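Local structure of N-acetyltransferase family protein (3LNB) at residues H138-I142 and Y219-L223; K131-D135 and T185-G189; V165-G169 and Y179-K183. The protein probably transfers the acetyl group of acetyl-coenzyme A to arylamines, and inactivates the drug sulfamethoxazole. The protein carries 1 engineered substitution. All coordinates share one frame; numbering follows the deposited sequence.

Interaction 1 (H138-I142 and Y219-L223)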
ATOM      1  N   HIS A 138       3.814  -1.032   9.124  1.00 14.44           N
ATOM      2  CA  HIS A 138       2.801  -1.157   8.084  1.00 13.33           C
ATOM      3  C   HIS A 138       1.484  -0.697   8.679  1.00 13.51           C
ATOM      4  O   HIS A 138       1.266  -0.821   9.882  1.00 14.23           O
ATOM      5  CB  HIS A 138       2.684  -2.610   7.600  1.00 13.23           C
ATOM      6  CG  HIS A 138       1.749  -2.788   6.439  1.00 14.95           C
ATOM      7  ND1 HIS A 138       1.523  -1.799   5.505  1.00 13.28           N
ATOM      8  CD2 HIS A 138       1.028  -3.860   6.030  1.00 15.41           C
ATOM      9  CE1 HIS A 138       0.706  -2.253   4.570  1.00 13.81           C
ATOM     10  NE2 HIS A 138       0.391  -3.502   4.865  1.00 13.42           N
ATOM     11  N   VAL A 139       0.627  -0.141   7.832  1.00 12.82           N
ATOM     12  CA  VAL A 139      -0.680   0.345   8.246  1.00 13.15           C
ATOM     13  C   VAL A 139      -1.703  -0.202   7.263  1.00 12.89           C
ATOM     14  O   VAL A 139      -1.535  -0.068   6.050  1.00 12.60           O
ATOM     15  CB  VAL A 139      -0.746   1.893   8.224  1.00 13.33           C
ATOM     16  CG1 VAL A 139      -2.174   2.356   8.470  1.00 13.66           C
ATOM     17  CG2 VAL A 139       0.201   2.478   9.275  1.00 14.41           C
ATOM     18  N   ILE A 140      -2.748  -0.830   7.789  1.00 13.68           N
ATOM     19  CA  ILE A 140      -3.796  -1.397   6.949  1.00 13.39           C
ATOM     20  C   ILE A 140      -5.169  -1.003   7.458  1.00 13.78           C
ATOM     21  O   ILE A 140      -5.296  -0.402   8.524  1.00 12.84           O
ATOM     22  CB  ILE A 140      -3.713  -2.934   6.896  1.00 14.53           C
ATOM     23  CG1 ILE A 140      -3.924  -3.517   8.291  1.00 14.43           C
ATOM     24  CG2 ILE A 140      -2.360  -3.362   6.334  1.00 13.03           C
ATOM     25  CD1 ILE A 140      -3.878  -5.030   8.335  1.00 15.51           C
ATOM     26  N   ILE A 141      -6.193  -1.352   6.682  1.00 13.01           N
ATOM     27  CA  ILE A 141      -7.575  -1.041   7.017  1.00 13.54           C
ATOM     28  C   ILE A 141      -8.386  -2.292   7.318  1.00 14.76           C
ATOM     29  O   ILE A 141      -8.257  -3.305   6.633  1.00 14.81           O
ATOM     30  CB  ILE A 141      -8.279  -0.310   5.842  1.00 12.96           C
ATOM     31  CG1 ILE A 141      -7.646   1.063   5.615  1.00 13.24           C
ATOM     32  CG2 ILE A 141      -9.768  -0.177   6.121  1.00 13.91           C
ATOM     33  CD1 ILE A 141      -8.062   1.708   4.304  1.00 10.32           C
ATOM     34  N   ILE A 142      -9.218  -2.220   8.350  1.00 14.55           N
ATOM     35  CA  ILE A 142     -10.094  -3.331   8.690  1.00 14.89           C
ATOM     36  C   ILE A 142     -11.507  -2.818   8.413  1.00 15.46           C
ATOM     37  O   ILE A 142     -11.906  -1.775   8.924  1.00 15.37           O
ATOM     38  CB  ILE A 142      -9.967  -3.742  10.176  1.00 14.92           C
ATOM     39  CG1 ILE A 142      -8.533  -4.189  10.472  1.00 15.29           C
ATOM     40  CG2 ILE A 142     -10.955  -4.855  10.497  1.00 12.16           C
ATOM     41  CD1 ILE A 142      -8.052  -5.343   9.610  1.00 14.18           C
ATOM     42  N   TYR A 219       2.581 -10.327   6.758  1.00 12.19           N
ATOM     43  CA  TYR A 219       2.679  -9.477   7.934  1.00 13.00           C
ATOM     44  C   TYR A 219       1.718  -9.912   9.028  1.00 12.55           C
ATOM     45  O   TYR A 219       0.729 -10.604   8.777  1.00 11.30           O
ATOM     46  CB  TYR A 219       2.425  -8.001   7.595  1.00 10.33           C
ATOM     47  CG  TYR A 219       1.126  -7.718   6.872  1.00 11.55           C
ATOM     48  CD1 TYR A 219       1.109  -7.532   5.490  1.00 11.10           C
ATOM     49  CD2 TYR A 219      -0.085  -7.631   7.566  1.00  8.73           C
ATOM     50  CE1 TYR A 219      -0.072  -7.262   4.814  1.00 10.96           C
ATOM     51  CE2 TYR A 219      -1.283  -7.361   6.897  1.00  9.49           C
ATOM     52  CZ  TYR A 219      -1.266  -7.177   5.523  1.00 10.36           C
ATOM     53  OH  TYR A 219      -2.422  -6.896   4.845  1.00 11.16           O
ATOM     54  N   ALA A 220       2.054  -9.520  10.249  1.00 13.17           N
ATOM     55  CA  ALA A 220       1.244  -9.807  11.413  1.00 13.70           C
ATOM     56  C   ALA A 220       0.569  -8.493  11.770  1.00 13.93           C
ATOM     57  O   ALA A 220       1.051  -7.426  11.390  1.00 15.11           O
ATOM     58  CB  ALA A 220       2.124 -10.269  12.562  1.00 11.72           C
ATOM     59  N   PHE A 221      -0.545  -8.572  12.488  1.00 14.45           N
ATOM     60  CA  PHE A 221      -1.268  -7.382  12.921  1.00 14.77           C
ATOM     61  C   PHE A 221      -2.244  -7.709  14.045  1.00 14.52           C
ATOM     62  O   PHE A 221      -2.451  -8.876  14.383  1.00 13.70           O
ATOM     63  CB  PHE A 221      -2.020  -6.721  11.750  1.00 12.98           C
ATOM     64  CG  PHE A 221      -3.124  -7.560  11.165  1.00 12.60           C
ATOM     65  CD1 PHE A 221      -2.846  -8.579  10.256  1.00 13.61           C
ATOM     66  CD2 PHE A 221      -4.450  -7.328  11.523  1.00 13.90           C
ATOM     67  CE1 PHE A 221      -3.873  -9.354   9.713  1.00 13.46           C
ATOM     68  CE2 PHE A 221      -5.486  -8.100  10.984  1.00 12.36           C
ATOM     69  CZ  PHE A 221      -5.198  -9.110  10.080  1.00 14.04           C
ATOM     70  N   THR A 222      -2.810  -6.661  14.637  1.00 15.27           N
ATOM     71  CA  THR A 222      -3.786  -6.797  15.716  1.00 15.97           C
ATOM     72  C   THR A 222      -5.000  -5.965  15.314  1.00 15.93           C
ATOM     73  O   THR A 222      -4.987  -5.305  14.273  1.00 15.99           O
ATOM     74  CB  THR A 222      -3.250  -6.249  17.058  1.00 15.15           C
ATOM     75  OG1 THR A 222      -3.164  -4.821  16.992  1.00 17.68           O
ATOM     76  CG2 THR A 222      -1.873  -6.818  17.361  1.00 14.05           C
ATOM     77  N   LEU A 223      -6.046  -5.993  16.127  1.00 15.96           N
ATOM     78  CA  LEU A 223      -7.242  -5.227  15.823  1.00 15.08           C
ATOM     79  C   LEU A 223      -7.344  -3.957  16.683  1.00 16.88           C
ATOM     80  O   LEU A 223      -8.426  -3.391  16.849  1.00 16.23           O
ATOM     81  CB  LEU A 223      -8.493  -6.111  15.985  1.00 14.88           C
ATOM     82  CG  LEU A 223      -8.474  -7.405  15.148  1.00 14.32           C
ATOM     83  CD1 LEU A 223      -9.781  -8.153  15.314  1.00 14.33           C
ATOM     84  CD2 LEU A 223      -8.246  -7.083  13.674  1.00 12.75           C
TER
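His138 turns an edge of its imidazole onto the face of Tyr219, an edge-to-face (T-shaped) pair inside what is probably the antiparallel beta-barrel domain expected of the arylamine N-acetyltransferase family. Strands 138-142 and 219-223 are not sheet neighbours; strand 116-126 separates them in the order, and their axes, 9.1 Å apart at an angle of 58°, meet through side chains alone. The His138 end is the closely packed one. With CG anti to the backbone N (chi1 -175°), the CD2 edge of the imidazole is set above the phenol, 3.7 Å from its plane and over its centre. The ring centroids are 4.8 Å apart and the planes are turned by 74°. NE2 is hydrogen-bonded to Asp153, and Cys99 touches the imidazole from helix 99-112. These three residues fit the Cys-His-Asp triad of the family, which makes Tyr219 a packing partner of the presumed catalytic histidine. His138 also touches the bound coenzyme A.

Next along, Ile140 drives its long branch between the two aromatic residues. CG1 sits between the backbone N and the carbonyl carbon, and the extended chi2 carries CD1 over one face of Phe221, offset toward the rim, in a CH-pi contact 4.0 Å from the ring centroid. The same methyl lies 3.8 Å from Tyr219 CE2, while the other branch, CG2, approaches the phenol oxygen, which makes a weak hydrogen bond to Asp153.

Toward Ile142 the packing slackens. Its CD1 approaches the Phe221 ring obliquely, 4.0 Å from CE2. Leu223, partly exposed, starts off to one side and only its branch end swings back; that last touch, Leu223 CD2 to Ile142 CG1, is a distant 4.3 Å.

Interaction 2 (K131-D135 and T185-G189)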
ATOM      1  N   LYS A 131      13.334 -12.529   9.338  1.00 19.08           N
ATOM      2  CA  LYS A 131      13.185 -11.708  10.535  1.00 18.46           C
ATOM      3  C   LYS A 131      12.060 -10.712  10.350  1.00 16.10           C
ATOM      4  O   LYS A 131      11.627 -10.460   9.232  1.00 15.83           O
ATOM      5  CB  LYS A 131      14.476 -10.951  10.833  1.00 20.14           C
ATOM      6  CG  LYS A 131      14.896 -10.000   9.733  1.00 22.75           C
ATOM      7  CD  LYS A 131      16.195  -9.290  10.097  1.00 28.73           C
ATOM      8  CE  LYS A 131      16.646  -8.366   8.970  1.00 31.22           C
ATOM      9  NZ  LYS A 131      15.596  -7.350   8.657  1.00 34.30           N
ATOM     10  N   TRP A 132      11.582 -10.154  11.452  1.00 16.05           N
ATOM     11  CA  TRP A 132      10.518  -9.173  11.371  1.00 16.49           C
ATOM     12  C   TRP A 132      11.117  -7.805  11.073  1.00 16.76           C
ATOM     13  O   TRP A 132      12.189  -7.464  11.574  1.00 15.52           O
ATOM     14  CB  TRP A 132       9.737  -9.099  12.687  1.00 15.40           C
ATOM     15  CG  TRP A 132       8.993 -10.345  13.041  1.00 15.03           C
ATOM     16  CD1 TRP A 132       9.387 -11.319  13.917  1.00 16.02           C
ATOM     17  CD2 TRP A 132       7.715 -10.747  12.543  1.00 13.64           C
ATOM     18  NE1 TRP A 132       8.429 -12.300  14.000  1.00 15.77           N
ATOM     19  CE2 TRP A 132       7.391 -11.975  13.167  1.00 14.43           C
ATOM     20  CE3 TRP A 132       6.807 -10.188  11.629  1.00 14.00           C
ATOM     21  CZ2 TRP A 132       6.198 -12.657  12.906  1.00 13.89           C
ATOM     22  CZ3 TRP A 132       5.619 -10.866  11.369  1.00 14.01           C
ATOM     23  CH2 TRP A 132       5.327 -12.088  12.007  1.00 14.10           C
ATOM     24  N   LYS A 133      10.443  -7.040  10.222  1.00 17.03           N
ATOM     25  CA  LYS A 133      10.888  -5.687   9.924  1.00 17.20           C
ATOM     26  C   LYS A 133      10.491  -4.926  11.191  1.00 15.82           C
ATOM     27  O   LYS A 133       9.853  -5.497  12.077  1.00 15.79           O
ATOM     28  CB  LYS A 133      10.147  -5.128   8.705  1.00 18.99           C
ATOM     29  CG  LYS A 133      10.504  -5.776   7.365  1.00 21.95           C
ATOM     30  CD  LYS A 133      11.947  -5.475   6.933  1.00 26.62           C
ATOM     31  CE  LYS A 133      12.176  -5.879   5.471  1.00 27.64           C
ATOM     32  NZ  LYS A 133      13.604  -5.751   5.054  1.00 30.08           N
ATOM     33  N   PRO A 134      10.850  -3.637  11.299  1.00 16.33           N
ATOM     34  CA  PRO A 134      10.495  -2.871  12.500  1.00 16.91           C
ATOM     35  C   PRO A 134       9.029  -2.962  12.930  1.00 15.42           C
ATOM     36  O   PRO A 134       8.125  -2.987  12.093  1.00 14.81           O
ATOM     37  CB  PRO A 134      10.899  -1.444  12.129  1.00 17.16           C
ATOM     38  CG  PRO A 134      12.081  -1.664  11.232  1.00 17.84           C
ATOM     39  CD  PRO A 134      11.591  -2.791  10.346  1.00 16.82           C
ATOM     40  N   ASP A 135       8.817  -3.003  14.243  1.00 15.85           N
ATOM     41  CA  ASP A 135       7.481  -3.070  14.836  1.00 17.57           C
ATOM     42  C   ASP A 135       6.552  -1.999  14.263  1.00 17.46           C
ATOM     43  O   ASP A 135       6.904  -0.820  14.207  1.00 16.52           O
ATOM     44  CB  ASP A 135       7.551  -2.878  16.361  1.00 19.81           C
ATOM     45  CG  ASP A 135       8.074  -4.107  17.103  1.00 21.61           C
ATOM     46  OD1 ASP A 135       8.305  -5.158  16.473  1.00 21.00           O
ATOM     47  OD2 ASP A 135       8.248  -4.013  18.340  1.00 24.66           O
ATOM     48  N   THR A 185      -1.629 -16.181  16.720  1.00 15.31           N
ATOM     49  CA  THR A 185      -0.822 -15.304  17.541  1.00 16.98           C
ATOM     50  C   THR A 185       0.634 -15.465  17.117  1.00 17.83           C
ATOM     51  O   THR A 185       1.077 -16.571  16.792  1.00 17.80           O
ATOM     52  CB  THR A 185      -0.959 -15.663  19.032  1.00 18.04           C
ATOM     53  OG1 THR A 185      -2.336 -15.606  19.417  1.00 18.64           O
ATOM     54  CG2 THR A 185      -0.165 -14.689  19.882  1.00 18.28           C
ATOM     55  N   THR A 186       1.362 -14.351  17.092  1.00 16.31           N
ATOM     56  CA  THR A 186       2.778 -14.351  16.747  1.00 15.41           C
ATOM     57  C   THR A 186       3.428 -13.323  17.661  1.00 15.63           C
ATOM     58  O   THR A 186       2.741 -12.632  18.420  1.00 14.85           O
ATOM     59  CB  THR A 186       3.054 -13.904  15.289  1.00 15.80           C
ATOM     60  OG1 THR A 186       2.804 -12.498  15.168  1.00 16.49           O
ATOM     61  CG2 THR A 186       2.172 -14.657  14.311  1.00 14.43           C
ATOM     62  N   GLN A 187       4.747 -13.222  17.588  1.00 16.45           N
ATOM     63  CA  GLN A 187       5.474 -12.259  18.400  1.00 18.39           C
ATOM     64  C   GLN A 187       5.012 -10.836  18.108  1.00 18.11           C
ATOM     65  O   GLN A 187       5.192  -9.936  18.926  1.00 18.59           O
ATOM     66  CB  GLN A 187       6.974 -12.351  18.116  1.00 19.29           C
ATOM     67  CG  GLN A 187       7.647 -13.564  18.705  1.00 24.69           C
ATOM     68  CD  GLN A 187       7.423 -13.654  20.199  1.00 28.39           C
ATOM     69  OE1 GLN A 187       6.417 -14.204  20.664  1.00 30.11           O
ATOM     70  NE2 GLN A 187       8.352 -13.094  20.966  1.00 29.22           N
ATOM     71  N   LYS A 188       4.415 -10.625  16.940  1.00 17.86           N
ATOM     72  CA  LYS A 188       4.004  -9.278  16.581  1.00 17.93           C
ATOM     73  C   LYS A 188       2.507  -9.044  16.451  1.00 17.28           C
ATOM     74  O   LYS A 188       2.095  -7.961  16.047  1.00 18.04           O
ATOM     75  CB  LYS A 188       4.705  -8.859  15.287  1.00 17.66           C
ATOM     76  CG  LYS A 188       6.225  -9.038  15.316  1.00 16.62           C
ATOM     77  CD  LYS A 188       6.882  -8.209  16.418  1.00 15.66           C
ATOM     78  CE  LYS A 188       8.408  -8.333  16.373  1.00 15.85           C
ATOM     79  NZ  LYS A 188       9.061  -7.611  17.494  1.00 13.71           N
ATOM     80  N   GLY A 189       1.691 -10.035  16.797  1.00 16.02           N
ATOM     81  CA  GLY A 189       0.259  -9.828  16.677  1.00 16.77           C
ATOM     82  C   GLY A 189      -0.668 -10.981  17.005  1.00 16.44           C
ATOM     83  O   GLY A 189      -0.260 -11.995  17.572  1.00 16.41           O
TER
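Lys188 lays the aliphatic part of its side chain across one face of the Trp132 indole, lysine and indole running antiparallel alongside each other. CG is the atom that bears on the ring: it stands over the five-membered ring, 3.7 Å from its centroid and 16° off the normal, a CH-pi contact. After a bend at chi2 (-60°) the chain runs on, extended, along the indole toward its CB, so that CE passes above Trp132 CG and the ammonium end continues to Asp135. The side chain of Asp135 comes in roughly perpendicular to that of the lysine. Lys188 NZ donates to Asp135 OD1 at 2.8 Å, on the syn lone pair of that oxygen, forming a salt bridge at the surface.

At the far end of the indole, Thr186 brings OG1 obliquely to Trp132 CH2, 4.1 Å away. That hydroxyl also accepts from Lys188 N (3.0 Å), an ST turn within the type I beta turn Thr186-Gly189. The turn is closed by a backbone bond from Gly189 N to Thr186 O and one from Thr186 N to Gly189 O. It thereby sets the point from which the lysine departs. Tyr125 meets the indole edge-to-face, and Ala220 and Thr123 each touch both Trp132 and Lys188; the contact joins strand 131-145 to the loop before strand 191-196.

One lysine thus serves two chemistries, its methylenes shielded by the indole and its charge directed to a carboxylate. Because Asp135 is exposed, water probably screens the ion pair in part.

Interaction 3 (V165-G169 and Y179-K183)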
ATOM      1  N   VAL A 165      -9.805  -9.007   1.850  1.00 13.52           N
ATOM      2  CA  VAL A 165      -9.422 -10.356   2.261  1.00 14.60           C
ATOM      3  C   VAL A 165     -10.216 -10.692   3.521  1.00 13.89           C
ATOM      4  O   VAL A 165     -10.006 -10.098   4.577  1.00 13.94           O
ATOM      5  CB  VAL A 165      -7.910 -10.444   2.539  1.00 15.15           C
ATOM      6  CG1 VAL A 165      -7.495 -11.902   2.727  1.00 15.28           C
ATOM      7  CG2 VAL A 165      -7.136  -9.811   1.381  1.00 14.54           C
ATOM      8  N   PRO A 166     -11.135 -11.662   3.423  1.00 13.81           N
ATOM      9  CA  PRO A 166     -11.977 -12.071   4.548  1.00 13.74           C
ATOM     10  C   PRO A 166     -11.285 -12.769   5.699  1.00 14.22           C
ATOM     11  O   PRO A 166     -10.438 -13.635   5.489  1.00 14.24           O
ATOM     12  CB  PRO A 166     -13.018 -12.969   3.886  1.00 14.53           C
ATOM     13  CG  PRO A 166     -12.199 -13.664   2.820  1.00 15.68           C
ATOM     14  CD  PRO A 166     -11.379 -12.515   2.243  1.00 13.41           C
ATOM     15  N   PHE A 167     -11.668 -12.384   6.916  1.00 13.31           N
ATOM     16  CA  PHE A 167     -11.134 -12.986   8.131  1.00 14.44           C
ATOM     17  C   PHE A 167     -11.567 -14.455   8.193  1.00 14.51           C
ATOM     18  O   PHE A 167     -10.967 -15.256   8.907  1.00 14.55           O
ATOM     19  CB  PHE A 167     -11.674 -12.265   9.371  1.00 15.96           C
ATOM     20  CG  PHE A 167     -10.902 -11.035   9.757  1.00 14.58           C
ATOM     21  CD1 PHE A 167     -10.606 -10.053   8.820  1.00 13.68           C
ATOM     22  CD2 PHE A 167     -10.513 -10.840  11.082  1.00 17.69           C
ATOM     23  CE1 PHE A 167      -9.936  -8.884   9.192  1.00 14.13           C
ATOM     24  CE2 PHE A 167      -9.840  -9.674  11.469  1.00 17.23           C
ATOM     25  CZ  PHE A 167      -9.553  -8.696  10.522  1.00 15.23           C
ATOM     26  N   SER A 168     -12.620 -14.797   7.453  1.00 14.29           N
ATOM     27  CA  SER A 168     -13.106 -16.170   7.445  1.00 14.76           C
ATOM     28  C   SER A 168     -12.080 -17.114   6.817  1.00 14.93           C
ATOM     29  O   SER A 168     -12.248 -18.329   6.853  1.00 16.01           O
ATOM     30  CB  SER A 168     -14.452 -16.260   6.725  1.00 16.04           C
ATOM     31  OG  SER A 168     -14.425 -15.564   5.498  1.00 18.53           O
ATOM     32  N   GLY A 169     -11.025 -16.551   6.231  1.00 15.62           N
ATOM     33  CA  GLY A 169      -9.960 -17.377   5.678  1.00 16.81           C
ATOM     34  C   GLY A 169      -9.932 -17.838   4.232  1.00 18.46           C
ATOM     35  O   GLY A 169      -8.910 -18.386   3.800  1.00 18.68           O
ATOM     36  N   TYR A 179      -3.664 -14.762  -1.390  1.00 14.05           N
ATOM     37  CA  TYR A 179      -3.624 -14.272  -0.013  1.00 14.13           C
ATOM     38  C   TYR A 179      -4.748 -14.825   0.861  1.00 14.54           C
ATOM     39  O   TYR A 179      -5.835 -15.128   0.376  1.00 14.27           O
ATOM     40  CB  TYR A 179      -3.703 -12.742   0.003  1.00 15.67           C
ATOM     41  CG  TYR A 179      -2.734 -12.076  -0.941  1.00 14.03           C
ATOM     42  CD1 TYR A 179      -3.044 -11.920  -2.293  1.00 16.03           C
ATOM     43  CD2 TYR A 179      -1.499 -11.627  -0.491  1.00 16.11           C
ATOM     44  CE1 TYR A 179      -2.140 -11.330  -3.178  1.00 16.56           C
ATOM     45  CE2 TYR A 179      -0.588 -11.037  -1.361  1.00 16.41           C
ATOM     46  CZ  TYR A 179      -0.913 -10.893  -2.704  1.00 18.76           C
ATOM     47  OH  TYR A 179      -0.005 -10.328  -3.568  1.00 18.94           O
ATOM     48  N   ARG A 180      -4.472 -14.934   2.157  1.00 13.57           N
ATOM     49  CA  ARG A 180      -5.448 -15.428   3.112  1.00 14.40           C
ATOM     50  C   ARG A 180      -5.155 -14.874   4.496  1.00 14.67           C
ATOM     51  O   ARG A 180      -4.006 -14.579   4.835  1.00 15.31           O
ATOM     52  CB  ARG A 180      -5.420 -16.961   3.174  1.00 14.38           C
ATOM     53  CG  ARG A 180      -4.172 -17.538   3.833  1.00 16.41           C
ATOM     54  CD  ARG A 180      -4.181 -19.069   3.854  1.00 16.45           C
ATOM     55  NE  ARG A 180      -2.964 -19.595   4.469  1.00 17.42           N
ATOM     56  CZ  ARG A 180      -2.616 -20.882   4.502  1.00 18.88           C
ATOM     57  NH1 ARG A 180      -3.394 -21.806   3.952  1.00 16.94           N
ATOM     58  NH2 ARG A 180      -1.483 -21.246   5.090  1.00 15.20           N
ATOM     59  N   ILE A 181      -6.212 -14.733   5.286  1.00 13.22           N
ATOM     60  CA  ILE A 181      -6.105 -14.241   6.650  1.00 12.92           C
ATOM     61  C   ILE A 181      -6.271 -15.409   7.617  1.00 13.90           C
ATOM     62  O   ILE A 181      -7.106 -16.296   7.407  1.00 13.08           O
ATOM     63  CB  ILE A 181      -7.206 -13.206   6.973  1.00 13.72           C
ATOM     64  CG1 ILE A 181      -7.054 -11.969   6.085  1.00 12.96           C
ATOM     65  CG2 ILE A 181      -7.135 -12.828   8.450  1.00 15.38           C
ATOM     66  CD1 ILE A 181      -5.702 -11.279   6.210  1.00 15.96           C
ATOM     67  N   ARG A 182      -5.465 -15.400   8.672  1.00 13.04           N
ATOM     68  CA  ARG A 182      -5.517 -16.425   9.700  1.00 14.46           C
ATOM     69  C   ARG A 182      -5.333 -15.757  11.059  1.00 15.68           C
ATOM     70  O   ARG A 182      -4.481 -14.872  11.223  1.00 14.40           O
ATOM     71  CB  ARG A 182      -4.413 -17.467   9.482  1.00 15.71           C
ATOM     72  CG  ARG A 182      -4.645 -18.408   8.304  1.00 14.54           C
ATOM     73  CD  ARG A 182      -5.763 -19.396   8.607  1.00 13.56           C
ATOM     74  NE  ARG A 182      -5.896 -20.425   7.577  1.00 12.99           N
ATOM     75  CZ  ARG A 182      -6.434 -20.226   6.376  1.00 12.52           C
ATOM     76  NH1 ARG A 182      -6.889 -19.028   6.037  1.00 11.40           N
ATOM     77  NH2 ARG A 182      -6.532 -21.235   5.517  1.00 13.04           N
ATOM     78  N   LYS A 183      -6.152 -16.161  12.021  1.00 14.73           N
ATOM     79  CA  LYS A 183      -6.052 -15.617  13.359  1.00 15.62           C
ATOM     80  C   LYS A 183      -5.054 -16.504  14.087  1.00 15.75           C
ATOM     81  O   LYS A 183      -5.411 -17.535  14.645  1.00 15.83           O
ATOM     82  CB  LYS A 183      -7.408 -15.657  14.064  1.00 16.41           C
ATOM     83  CG  LYS A 183      -7.402 -15.001  15.433  1.00 18.00           C
ATOM     84  CD  LYS A 183      -8.813 -14.866  15.973  1.00 20.54           C
ATOM     85  CE  LYS A 183      -8.829 -14.129  17.293  1.00 21.27           C
ATOM     86  NZ  LYS A 183      -8.155 -14.918  18.359  1.00 25.25           N
TER
HETATM   87  O   HOH W   1      -8.672 -14.993   3.978  1.00 17.54           O
HETATM   88  O   HOH W   2      -9.269 -17.300   8.815  1.00 32.03           O
HETATM   89  O   HOH W   3      -7.905 -20.731   2.818  1.00 14.87           O
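The type I beta turn Pro166-Gly169 lies against strand 179-182, with Gly169 and Ile181 nearest at 5.1 Å between CA atoms, and water joins the two backbones. Water 1 donates to Pro166 O and accepts from Ile181 N; water 2 donates to both Phe167 O and Ile181 O. Gly169 CA adds a CA-H...O contact to Ile181 O.

Ile181 points at the turn. Its CG1 meets Val165 CG1 at 3.4 Å, tighter than usual for two carbons. Its CG2 rests on Phe167 CA and touches the ring only loosely, 4.4 Å from Phe167 CG. Arg182 starts away from the turn, but its bend at chi2 (-72°) brings the guanidinium back. NH1 then donates to Gly169 O (3.1 Å), in the carbonyl plane and on a lone pair, and also to Ile181 O, from above that carbonyl's plane. Water 3 links NH2 to Gly169 O as well, while Arg180 CD packs on one face of the guanidinium.

Strand 165-166 is an outermost strand of the eight-stranded sheet, paired with 148-152, whereas 177-182 runs between 191-196 and 172-174. The contact therefore sets an edge strand against the last strand but one at the other side of the sheet, consistent with the closing of a beta barrel, with Val151 and Leu193 packed on Ile181.

Overall arrangement
All three contacts reach the same antiparallel sheet. Interaction 1 is the buried one; its centre is 11 Å from that of interaction 2 and 12 Å from that of interaction 3, which are 18 Å from each other. Ala220 joins the first two, its CB 3.7 Å from Trp132 CH2. Phe167 does the same toward interaction 3, its CZ 3.8 Å from Ile142 CD1. Among the three contacts the coenzyme A pocket is represented by His138 of interaction 1, its side chain about 4 Å from the ligand. The side chain of Trp132 is about 11 Å from the bound coenzyme A. The side chain of Tyr179 is about 8 Å from the bound coenzyme A. Segments 179-183 and 185-189 nearly adjoin in sequence, linking interactions 2 and 3.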